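Local coordinates for capsid protein (Infectious hypodermal and hematopoietic necrosis virus, PDB 3N7X) that forms, as sixty copies, the icosahedral shell of a shrimp-infecting parvovirus, probably enclosing its genome, and binds calcium ions, at residues Thr167-Thr170 with Leu171-Ile175; Thr140-Thr144 with Asp145-Leu149; Glu224-Thr228 with Gly229-Ile233. One frame throughout, in Å; residues are numbered along the deposited sequence.

Interaction 1: residues Thr167-Thr170 with Leu171-Ile175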
ATOM      1  N   THR A 167      38.022 -33.525-101.841  1.00 45.09           N
ATOM      2  CA  THR A 167      37.292 -34.737-101.505  1.00 48.37           C
ATOM      3  C   THR A 167      38.123 -35.959-101.160  1.00 47.23           C
ATOM      4  O   THR A 167      37.603 -37.068-101.072  1.00 48.25           O
ATOM      5  CB  THR A 167      36.342 -35.091-102.634  1.00 51.48           C
ATOM      6  OG1 THR A 167      37.051 -34.982-103.876  1.00 53.32           O
ATOM      7  CG2 THR A 167      35.117 -34.135-102.629  1.00 53.75           C
ATOM      8  N   ASP A 168      39.411 -35.758-100.948  1.00 47.10           N
ATOM      9  CA  ASP A 168      40.285 -36.865-100.613  1.00 48.05           C
ATOM     10  C   ASP A 168      40.901 -36.640 -99.241  1.00 45.76           C
ATOM     11  O   ASP A 168      41.988 -37.148 -98.945  1.00 47.87           O
ATOM     12  CB  ASP A 168      41.395 -36.986-101.656  1.00 53.86           C
ATOM     13  CG  ASP A 168      42.165 -35.681-101.844  1.00 58.85           C
ATOM     14  OD1 ASP A 168      43.324 -35.737-102.319  1.00 60.42           O
ATOM     15  OD2 ASP A 168      41.609 -34.601-101.525  1.00 61.09           O
ATOM     16  N   VAL A 169      40.212 -35.877 -98.405  1.00 39.99           N
ATOM     17  CA  VAL A 169      40.719 -35.593 -97.071  1.00 35.87           C
ATOM     18  C   VAL A 169      40.750 -36.856 -96.195  1.00 32.18           C
ATOM     19  O   VAL A 169      39.853 -37.693 -96.261  1.00 30.71           O
ATOM     20  CB  VAL A 169      39.874 -34.484 -96.401  1.00 35.38           C
ATOM     21  CG1 VAL A 169      38.436 -34.936 -96.274  1.00 35.56           C
ATOM     22  CG2 VAL A 169      40.462 -34.127 -95.051  1.00 35.00           C
ATOM     23  N   THR A 170      41.797 -36.989 -95.385  1.00 28.78           N
ATOM     24  CA  THR A 170      41.966 -38.146 -94.507  1.00 26.27           C
ATOM     25  C   THR A 170      41.755 -37.786 -93.041  1.00 25.91           C
ATOM     26  O   THR A 170      41.719 -36.609 -92.681  1.00 26.28           O
ATOM     27  CB  THR A 170      43.388 -38.713 -94.608  1.00 26.29           C
ATOM     28  OG1 THR A 170      44.310 -37.765 -94.052  1.00 24.21           O
ATOM     29  CG2 THR A 170      43.758 -38.980 -96.056  1.00 23.90           C
ATOM     30  N   LEU A 171      41.631 -38.802 -92.192  1.00 23.25           N
ATOM     31  CA  LEU A 171      41.462 -38.552 -90.771  1.00 21.80           C
ATOM     32  C   LEU A 171      42.677 -37.789 -90.241  1.00 22.77           C
ATOM     33  O   LEU A 171      42.542 -36.891 -89.404  1.00 24.33           O
ATOM     34  CB  LEU A 171      41.308 -39.864 -90.002  1.00 19.62           C
ATOM     35  CG  LEU A 171      41.307 -39.709 -88.475  1.00 19.55           C
ATOM     36  CD1 LEU A 171      40.207 -38.752 -88.067  1.00 16.21           C
ATOM     37  CD2 LEU A 171      41.121 -41.064 -87.799  1.00 18.22           C
ATOM     38  N   ALA A 172      43.863 -38.141 -90.726  1.00 21.44           N
ATOM     39  CA  ALA A 172      45.077 -37.463 -90.285  1.00 20.84           C
ATOM     40  C   ALA A 172      44.977 -35.953 -90.523  1.00 21.33           C
ATOM     41  O   ALA A 172      45.342 -35.157 -89.658  1.00 21.70           O
ATOM     42  CB  ALA A 172      46.294 -38.028 -91.012  1.00 18.41           C
ATOM     43  N   LYS A 173      44.483 -35.560 -91.695  1.00 21.84           N
ATOM     44  CA  LYS A 173      44.340 -34.143 -92.020  1.00 23.39           C
ATOM     45  C   LYS A 173      43.443 -33.440 -91.000  1.00 22.66           C
ATOM     46  O   LYS A 173      43.798 -32.385 -90.471  1.00 20.04           O
ATOM     47  CB  LYS A 173      43.751 -33.979 -93.424  1.00 26.40           C
ATOM     48  CG  LYS A 173      44.691 -34.390 -94.547  1.00 31.86           C
ATOM     49  CD  LYS A 173      45.690 -33.289 -94.883  1.00 36.17           C
ATOM     50  CE  LYS A 173      44.988 -32.095 -95.537  1.00 41.25           C
ATOM     51  NZ  LYS A 173      45.920 -30.979 -95.904  1.00 42.77           N
ATOM     52  N   TRP A 174      42.280 -34.028 -90.729  1.00 20.80           N
ATOM     53  CA  TRP A 174      41.352 -33.448 -89.769  1.00 21.07           C
ATOM     54  C   TRP A 174      41.989 -33.298 -88.390  1.00 21.84           C
ATOM     55  O   TRP A 174      41.741 -32.320 -87.687  1.00 21.70           O
ATOM     56  CB  TRP A 174      40.092 -34.301 -89.651  1.00 19.44           C
ATOM     57  CG  TRP A 174      39.131 -34.140 -90.787  1.00 19.42           C
ATOM     58  CD1 TRP A 174      38.872 -35.042 -91.777  1.00 19.38           C
ATOM     59  CD2 TRP A 174      38.248 -33.035 -91.011  1.00 18.60           C
ATOM     60  NE1 TRP A 174      37.877 -34.575 -92.597  1.00 18.53           N
ATOM     61  CE2 TRP A 174      37.475 -33.344 -92.151  1.00 18.00           C
ATOM     62  CE3 TRP A 174      38.032 -31.816 -90.357  1.00 18.57           C
ATOM     63  CZ2 TRP A 174      36.497 -32.479 -92.651  1.00 18.31           C
ATOM     64  CZ3 TRP A 174      37.056 -30.952 -90.854  1.00 18.40           C
ATOM     65  CH2 TRP A 174      36.302 -31.292 -91.991  1.00 18.21           C
ATOM     66  N   ILE A 175      42.800 -34.270 -87.996  1.00 21.61           N
ATOM     67  CA  ILE A 175      43.459 -34.196 -86.703  1.00 21.24           C
ATOM     68  C   ILE A 175      44.487 -33.072 -86.754  1.00 22.40           C
ATOM     69  O   ILE A 175      44.677 -32.336 -85.787  1.00 22.67           O
ATOM     70  CB  ILE A 175      44.165 -35.518 -86.363  1.00 20.69           C
ATOM     71  CG1 ILE A 175      43.122 -36.609 -86.129  1.00 20.55           C
ATOM     72  CG2 ILE A 175      45.044 -35.343 -85.136  1.00 19.36           C
ATOM     73  CD1 ILE A 175      43.714 -37.949 -85.744  1.00 21.12           C
TER
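T170 meets the first turn of helix 171-176 through both of its oxygens, each taking a different backbone N-H. Its side chain is rotated so that OG1 lies between the backbone N and the carbonyl carbon (chi1 68°), which turns the hydroxyl oxygen toward the N-H groups of the first turn. There OG1 accepts from K173 N at 3.2 Å, with the N-H pointing nearly straight at it (161°). The next N-H, that of W174 N, goes to T170 O at 3.3 Å. T170 is thus the N-cap of the helix, its hydroxyl taking an N-H of the first turn, where no earlier helical turn supplies the usual carbonyl. The methyl of A172 and CG of K173 pack beside the capping oxygen, CG coming to 3.4 Å from T170 OG1.

V169, just before the cap, completes a hydrophobic staple with W174, five residues on. The valine places both methyls against the pyrrole part of the indole: CG2 comes to 3.6 Å from W174 NE1 and CG1 to 3.7 Å from the same nitrogen, while the two side chains cross at about a right angle. CG2 also reaches K173 CB, 3.7 Å away. Beyond that carbon the lysine bends at chi2 and chi3, and its amino end leaves the cap.

W174 keeps CG beside its backbone N (chi1 -77°), which lets CD1 pass 3.4 Å from T170 O while the rest of the indole extends away from the helix. The indole N-H has its own partner, L320 O, and the ring meets W78 edge-to-face. Q176, a calcium ligand in a structure of this protein, is the last residue of the helix.

Interaction 2: residues Thr140-Thr144 with Asp145-Leu149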
ATOM      1  N   THR A 140      55.425 -13.169 -91.315  1.00 26.99           N
ATOM      2  CA  THR A 140      55.941 -12.560 -90.093  1.00 26.29           C
ATOM      3  C   THR A 140      54.811 -12.395 -89.091  1.00 25.49           C
ATOM      4  O   THR A 140      53.639 -12.625 -89.400  1.00 25.96           O
ATOM      5  CB  THR A 140      56.516 -11.138 -90.317  1.00 25.54           C
ATOM      6  OG1 THR A 140      55.464 -10.257 -90.732  1.00 23.98           O
ATOM      7  CG2 THR A 140      57.614 -11.154 -91.357  1.00 26.76           C
ATOM      8  N   LEU A 141      55.172 -12.003 -87.877  1.00 24.86           N
ATOM      9  CA  LEU A 141      54.169 -11.742 -86.870  1.00 23.14           C
ATOM     10  C   LEU A 141      53.462 -10.498 -87.388  1.00 24.57           C
ATOM     11  O   LEU A 141      53.928  -9.836 -88.321  1.00 25.25           O
ATOM     12  CB  LEU A 141      54.818 -11.433 -85.526  1.00 20.33           C
ATOM     13  CG  LEU A 141      55.481 -12.600 -84.803  1.00 20.04           C
ATOM     14  CD1 LEU A 141      56.339 -12.061 -83.679  1.00 17.87           C
ATOM     15  CD2 LEU A 141      54.420 -13.558 -84.274  1.00 16.79           C
ATOM     16  N   THR A 142      52.344 -10.171 -86.774  1.00 24.73           N
ATOM     17  CA  THR A 142      51.578  -9.019 -87.181  1.00 25.33           C
ATOM     18  C   THR A 142      52.072  -7.788 -86.389  1.00 24.78           C
ATOM     19  O   THR A 142      52.659  -7.945 -85.317  1.00 25.55           O
ATOM     20  CB  THR A 142      50.100  -9.336 -86.928  1.00 25.93           C
ATOM     21  OG1 THR A 142      49.285  -8.310 -87.482  1.00 35.82           O
ATOM     22  CG2 THR A 142      49.833  -9.462 -85.449  1.00 25.49           C
ATOM     23  N   PHE A 143      51.873  -6.579 -86.920  1.00 24.37           N
ATOM     24  CA  PHE A 143      52.307  -5.343 -86.239  1.00 25.63           C
ATOM     25  C   PHE A 143      51.555  -5.075 -84.938  1.00 27.54           C
ATOM     26  O   PHE A 143      52.141  -4.610 -83.958  1.00 28.31           O
ATOM     27  CB  PHE A 143      52.088  -4.104 -87.108  1.00 25.66           C
ATOM     28  CG  PHE A 143      52.984  -4.010 -88.296  1.00 24.41           C
ATOM     29  CD1 PHE A 143      54.326  -4.367 -88.209  1.00 24.09           C
ATOM     30  CD2 PHE A 143      52.498  -3.494 -89.496  1.00 22.75           C
ATOM     31  CE1 PHE A 143      55.175  -4.208 -89.304  1.00 24.07           C
ATOM     32  CE2 PHE A 143      53.332  -3.329 -90.594  1.00 22.60           C
ATOM     33  CZ  PHE A 143      54.675  -3.685 -90.502  1.00 22.96           C
ATOM     34  N   THR A 144      50.243  -5.315 -84.963  1.00 29.13           N
ATOM     35  CA  THR A 144      49.375  -5.112 -83.805  1.00 31.74           C
ATOM     36  C   THR A 144      48.478  -6.324 -83.607  1.00 33.02           C
ATOM     37  O   THR A 144      48.634  -7.335 -84.285  1.00 33.78           O
ATOM     38  CB  THR A 144      48.467  -3.872 -83.967  1.00 31.76           C
ATOM     39  OG1 THR A 144      47.779  -3.940 -85.222  1.00 34.65           O
ATOM     40  CG2 THR A 144      49.285  -2.607 -83.907  1.00 32.76           C
ATOM     41  N   ASP A 145      47.527  -6.212 -82.686  1.00 34.72           N
ATOM     42  CA  ASP A 145      46.627  -7.318 -82.404  1.00 35.33           C
ATOM     43  C   ASP A 145      45.230  -7.098 -82.964  1.00 32.12           C
ATOM     44  O   ASP A 145      44.274  -7.738 -82.532  1.00 31.35           O
ATOM     45  CB  ASP A 145      46.548  -7.565 -80.889  1.00 43.03           C
ATOM     46  CG  ASP A 145      47.909  -7.905 -80.273  1.00 51.55           C
ATOM     47  OD1 ASP A 145      48.705  -8.628 -80.923  1.00 55.74           O
ATOM     48  OD2 ASP A 145      48.181  -7.463 -79.130  1.00 56.70           O
ATOM     49  N   THR A 146      45.109  -6.203 -83.936  1.00 27.64           N
ATOM     50  CA  THR A 146      43.809  -5.932 -84.529  1.00 24.99           C
ATOM     51  C   THR A 146      43.208  -7.072 -85.374  1.00 23.03           C
ATOM     52  O   THR A 146      41.989  -7.217 -85.435  1.00 24.80           O
ATOM     53  CB  THR A 146      43.858  -4.654 -85.377  1.00 24.38           C
ATOM     54  OG1 THR A 146      44.956  -4.727 -86.294  1.00 26.38           O
ATOM     55  CG2 THR A 146      44.028  -3.443 -84.486  1.00 23.83           C
ATOM     56  N   PRO A 147      44.043  -7.893 -86.034  1.00 20.67           N
ATOM     57  CA  PRO A 147      43.461  -8.979 -86.838  1.00 19.19           C
ATOM     58  C   PRO A 147      42.691  -9.975 -85.970  1.00 18.48           C
ATOM     59  O   PRO A 147      43.061 -10.220 -84.824  1.00 17.58           O
ATOM     60  CB  PRO A 147      44.681  -9.626 -87.488  1.00 19.31           C
ATOM     61  CG  PRO A 147      45.684  -8.505 -87.539  1.00 20.39           C
ATOM     62  CD  PRO A 147      45.506  -7.856 -86.191  1.00 20.37           C
ATOM     63  N   TYR A 148      41.627 -10.553 -86.513  1.00 17.44           N
ATOM     64  CA  TYR A 148      40.841 -11.508 -85.747  1.00 16.80           C
ATOM     65  C   TYR A 148      40.214 -12.599 -86.595  1.00 17.64           C
ATOM     66  O   TYR A 148      40.086 -12.470 -87.814  1.00 17.68           O
ATOM     67  CB  TYR A 148      39.752 -10.779 -84.947  1.00 17.31           C
ATOM     68  CG  TYR A 148      38.749 -10.016 -85.785  1.00 16.54           C
ATOM     69  CD1 TYR A 148      37.599 -10.634 -86.278  1.00 16.83           C
ATOM     70  CD2 TYR A 148      38.954  -8.670 -86.086  1.00 17.83           C
ATOM     71  CE1 TYR A 148      36.673  -9.924 -87.051  1.00 15.65           C
ATOM     72  CE2 TYR A 148      38.041  -7.955 -86.856  1.00 16.86           C
ATOM     73  CZ  TYR A 148      36.905  -8.584 -87.333  1.00 16.90           C
ATOM     74  OH  TYR A 148      36.017  -7.862 -88.096  1.00 18.39           O
ATOM     75  N   LEU A 149      39.827 -13.680 -85.924  1.00 18.00           N
ATOM     76  CA  LEU A 149      39.212 -14.833 -86.562  1.00 18.75           C
ATOM     77  C   LEU A 149      37.692 -14.738 -86.445  1.00 19.93           C
ATOM     78  O   LEU A 149      37.177 -14.245 -85.440  1.00 20.95           O
ATOM     79  CB  LEU A 149      39.698 -16.106 -85.868  1.00 19.55           C
ATOM     80  CG  LEU A 149      39.229 -17.470 -86.380  1.00 21.61           C
ATOM     81  CD1 LEU A 149      39.871 -17.765 -87.729  1.00 20.36           C
ATOM     82  CD2 LEU A 149      39.609 -18.548 -85.374  1.00 19.67           C
TER
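T144 and T146 hold nearly the same first torsion, 52° and 51°, which sets each OG1 between its own backbone N and carbonyl carbon and brings the two hydroxyls together across D145. The result is a hydrogen bond between T144 OG1 and T146 OG1 at 3.1 Å, in which either oxygen could be the donor. The two side chains approach at a slant, and the methyl of T146 also lies against the bond, its CG2 3.9 Å from T144 OG1.

The ring of P147 points back toward the preceding segment, its CG nearest the T142 hydroxyl and its CD near T144 O, although the positions of T142 OG1 and T144 O are both less sure in the model. D145 projects away from the bend; its carboxylate still lies beside the peptide it follows, with OD1 3.5 Å from T144 C.

This turn carries the chain out of strand 137-141, in one sheet of the viral beta-barrel, toward strand 149-153 in the other. It also lies at a subunit interface: the ring of F143 meets F143 of each of two neighbouring subunits edge-to-face, T146 packs on D145 of one and D145 on T146 of the other, a cyclic pattern consistent with a symmetry axis of the shell.

Because either threonine may donate, the direction of the T144-T146 bond can reverse. It pairs one hydroxyl's proton with the other's oxygen in a mostly buried turn, T144 more so than T146, and leaves the accepting hydroxyl's own proton to another partner.

Interaction 3: residues Glu224-Thr228 with Gly229-Ile233; sequences EIPTT and GPTFI
I225 and T231 close the inner end of this loop, their side chains crossing at about a right angle with I225 CG1 4.1 Å from T231 CB. The ring of P226 likewise crosses T231 at about a right angle: CD lies 3.8 Å from T231 OG1, and CG comes to 3.7 Å from G229 O. T231 turns OG1 beside its own backbone N (chi1 -62°), and this points the hydroxyl back at P226. A water then joins the two limbs, 3.1 Å from T231 OG1 and in a weak, longer bond to E224 O at 3.4 Å. Surrounding residues fix this end firmly: the hydroxyl of Y84 binds I225 O, that of Y99 binds I225 N, and N80 OD1 accepts from T231 N.

The outer end is looser. T227 and T228 are exposed at the tip of the bend and turn their side chains away from the returning limb. T228 OG1 comes to 3.0 Å from G229 N, at an angle too poor for a hydrogen bond.

The two limbs are therefore joined by side-chain packing and one water, without the direct backbone ladder of a beta hairpin. Such an irregular excursion, part of the long connection between strand 208-214 of one sheet and strand 264-268 of the other, is consistent with the long interstrand loops of parvovirus capsid proteins.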
ATOM      1  N   GLU A 224      33.676 -50.373 -82.948  1.00 30.47           N
ATOM      2  CA  GLU A 224      34.899 -49.594 -82.796  1.00 31.17           C
ATOM      3  C   GLU A 224      34.702 -48.259 -83.497  1.00 30.40           C
ATOM      4  O   GLU A 224      33.690 -48.034 -84.162  1.00 29.30           O
ATOM      5  CB  GLU A 224      36.087 -50.290 -83.466  1.00 32.88           C
ATOM      6  CG  GLU A 224      36.191 -51.785 -83.261  1.00 38.65           C
ATOM      7  CD  GLU A 224      37.413 -52.370 -83.965  1.00 42.54           C
ATOM      8  OE1 GLU A 224      37.700 -51.946 -85.110  1.00 43.95           O
ATOM      9  OE2 GLU A 224      38.079 -53.255 -83.382  1.00 44.24           O
ATOM     10  N   ILE A 225      35.675 -47.371 -83.336  1.00 29.58           N
ATOM     11  CA  ILE A 225      35.646 -46.083 -84.006  1.00 29.65           C
ATOM     12  C   ILE A 225      36.791 -46.209 -85.006  1.00 29.75           C
ATOM     13  O   ILE A 225      37.957 -45.995 -84.672  1.00 29.25           O
ATOM     14  CB  ILE A 225      35.886 -44.906 -83.028  1.00 29.17           C
ATOM     15  CG1 ILE A 225      34.622 -44.644 -82.200  1.00 28.05           C
ATOM     16  CG2 ILE A 225      36.212 -43.635 -83.805  1.00 28.15           C
ATOM     17  CD1 ILE A 225      34.232 -45.757 -81.287  1.00 27.23           C
ATOM     18  N   PRO A 226      36.461 -46.582 -86.251  1.00 30.70           N
ATOM     19  CA  PRO A 226      37.413 -46.771 -87.346  1.00 31.08           C
ATOM     20  C   PRO A 226      38.168 -45.532 -87.782  1.00 31.34           C
ATOM     21  O   PRO A 226      37.896 -44.417 -87.347  1.00 31.34           O
ATOM     22  CB  PRO A 226      36.538 -47.327 -88.460  1.00 30.49           C
ATOM     23  CG  PRO A 226      35.277 -46.557 -88.261  1.00 33.12           C
ATOM     24  CD  PRO A 226      35.079 -46.656 -86.758  1.00 32.25           C
ATOM     25  N   THR A 227      39.116 -45.755 -88.674  1.00 32.24           N
ATOM     26  CA  THR A 227      39.952 -44.703 -89.202  1.00 33.04           C
ATOM     27  C   THR A 227      39.393 -44.249 -90.546  1.00 33.26           C
ATOM     28  O   THR A 227      39.821 -43.246 -91.114  1.00 32.62           O
ATOM     29  CB  THR A 227      41.368 -45.242 -89.406  1.00 33.48           C
ATOM     30  OG1 THR A 227      42.236 -44.169 -89.762  1.00 39.25           O
ATOM     31  CG2 THR A 227      41.385 -46.282 -90.526  1.00 33.11           C
ATOM     32  N   THR A 228      38.413 -44.998 -91.034  1.00 34.17           N
ATOM     33  CA  THR A 228      37.806 -44.748 -92.333  1.00 35.47           C
ATOM     34  C   THR A 228      36.611 -43.801 -92.368  1.00 36.63           C
ATOM     35  O   THR A 228      36.400 -43.102 -93.360  1.00 38.65           O
ATOM     36  CB  THR A 228      37.361 -46.070 -92.945  1.00 35.59           C
ATOM     37  OG1 THR A 228      36.280 -46.606 -92.170  1.00 36.44           O
ATOM     38  CG2 THR A 228      38.514 -47.069 -92.931  1.00 36.64           C
ATOM     39  N   GLY A 229      35.815 -43.791 -91.309  1.00 35.62           N
ATOM     40  CA  GLY A 229      34.651 -42.927 -91.301  1.00 34.78           C
ATOM     41  C   GLY A 229      34.364 -42.321 -89.944  1.00 34.55           C
ATOM     42  O   GLY A 229      34.467 -42.999 -88.913  1.00 36.80           O
ATOM     43  N   PRO A 230      33.990 -41.036 -89.911  1.00 31.72           N
ATOM     44  CA  PRO A 230      33.696 -40.378 -88.639  1.00 29.74           C
ATOM     45  C   PRO A 230      32.490 -40.982 -87.925  1.00 28.01           C
ATOM     46  O   PRO A 230      31.452 -41.235 -88.539  1.00 28.28           O
ATOM     47  CB  PRO A 230      33.466 -38.926 -89.053  1.00 29.39           C
ATOM     48  CG  PRO A 230      32.869 -39.065 -90.417  1.00 29.12           C
ATOM     49  CD  PRO A 230      33.738 -40.129 -91.046  1.00 29.84           C
ATOM     50  N   THR A 231      32.645 -41.232 -86.631  1.00 26.03           N
ATOM     51  CA  THR A 231      31.565 -41.772 -85.817  1.00 24.58           C
ATOM     52  C   THR A 231      31.086 -40.616 -84.940  1.00 24.02           C
ATOM     53  O   THR A 231      31.871 -40.003 -84.212  1.00 23.28           O
ATOM     54  CB  THR A 231      32.054 -42.936 -84.939  1.00 25.04           C
ATOM     55  OG1 THR A 231      32.519 -44.001 -85.778  1.00 25.82           O
ATOM     56  CG2 THR A 231      30.926 -43.452 -84.061  1.00 24.36           C
ATOM     57  N   PHE A 232      29.796 -40.311 -85.025  1.00 22.65           N
ATOM     58  CA  PHE A 232      29.229 -39.198 -84.277  1.00 22.02           C
ATOM     59  C   PHE A 232      28.915 -39.482 -82.818  1.00 21.98           C
ATOM     60  O   PHE A 232      28.458 -40.568 -82.464  1.00 21.75           O
ATOM     61  CB  PHE A 232      27.936 -38.708 -84.943  1.00 22.03           C
ATOM     62  CG  PHE A 232      28.096 -38.280 -86.376  1.00 22.29           C
ATOM     63  CD1 PHE A 232      29.357 -38.120 -86.947  1.00 22.72           C
ATOM     64  CD2 PHE A 232      26.973 -38.015 -87.153  1.00 21.93           C
ATOM     65  CE1 PHE A 232      29.498 -37.704 -88.271  1.00 22.93           C
ATOM     66  CE2 PHE A 232      27.099 -37.598 -88.477  1.00 22.68           C
ATOM     67  CZ  PHE A 232      28.365 -37.442 -89.040  1.00 23.36           C
ATOM     68  N   ILE A 233      29.168 -38.494 -81.969  1.00 21.25           N
ATOM     69  CA  ILE A 233      28.831 -38.615 -80.564  1.00 20.82           C
ATOM     70  C   ILE A 233      27.303 -38.692 -80.610  1.00 20.32           C
ATOM     71  O   ILE A 233      26.652 -37.852 -81.232  1.00 20.86           O
ATOM     72  CB  ILE A 233      29.294 -37.375 -79.788  1.00 20.08           C
ATOM     73  CG1 ILE A 233      30.820 -37.416 -79.650  1.00 19.66           C
ATOM     74  CG2 ILE A 233      28.607 -37.310 -78.437  1.00 19.01           C
ATOM     75  CD1 ILE A 233      31.436 -36.142 -79.113  1.00 18.32           C
TER
HETATM   76  O   HOH W   1      31.120 -46.723 -86.009  1.00 33.81           O

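Interactions 1 and 3 are neighbours, with centres 13 Å apart, and they meet where L171 CD2 packs at 3.8 Å on T227 OG1. They also share surroundings: Y84 touches L171 and I175 and reaches the 224-228 segment, W78 meets both W174 and F232, and L320 accepts from the W174 side chain and packs on P230. Interaction 2 stands apart, its centre 28 Å from that of interaction 1 and 37 Å from that of interaction 3, and it is the one of the three that other subunits touch. The calcium ligand Q176 is closest to interaction 1, about 4 Å from the side chain of A172, against about 11 Å from that of T227 in interaction 3.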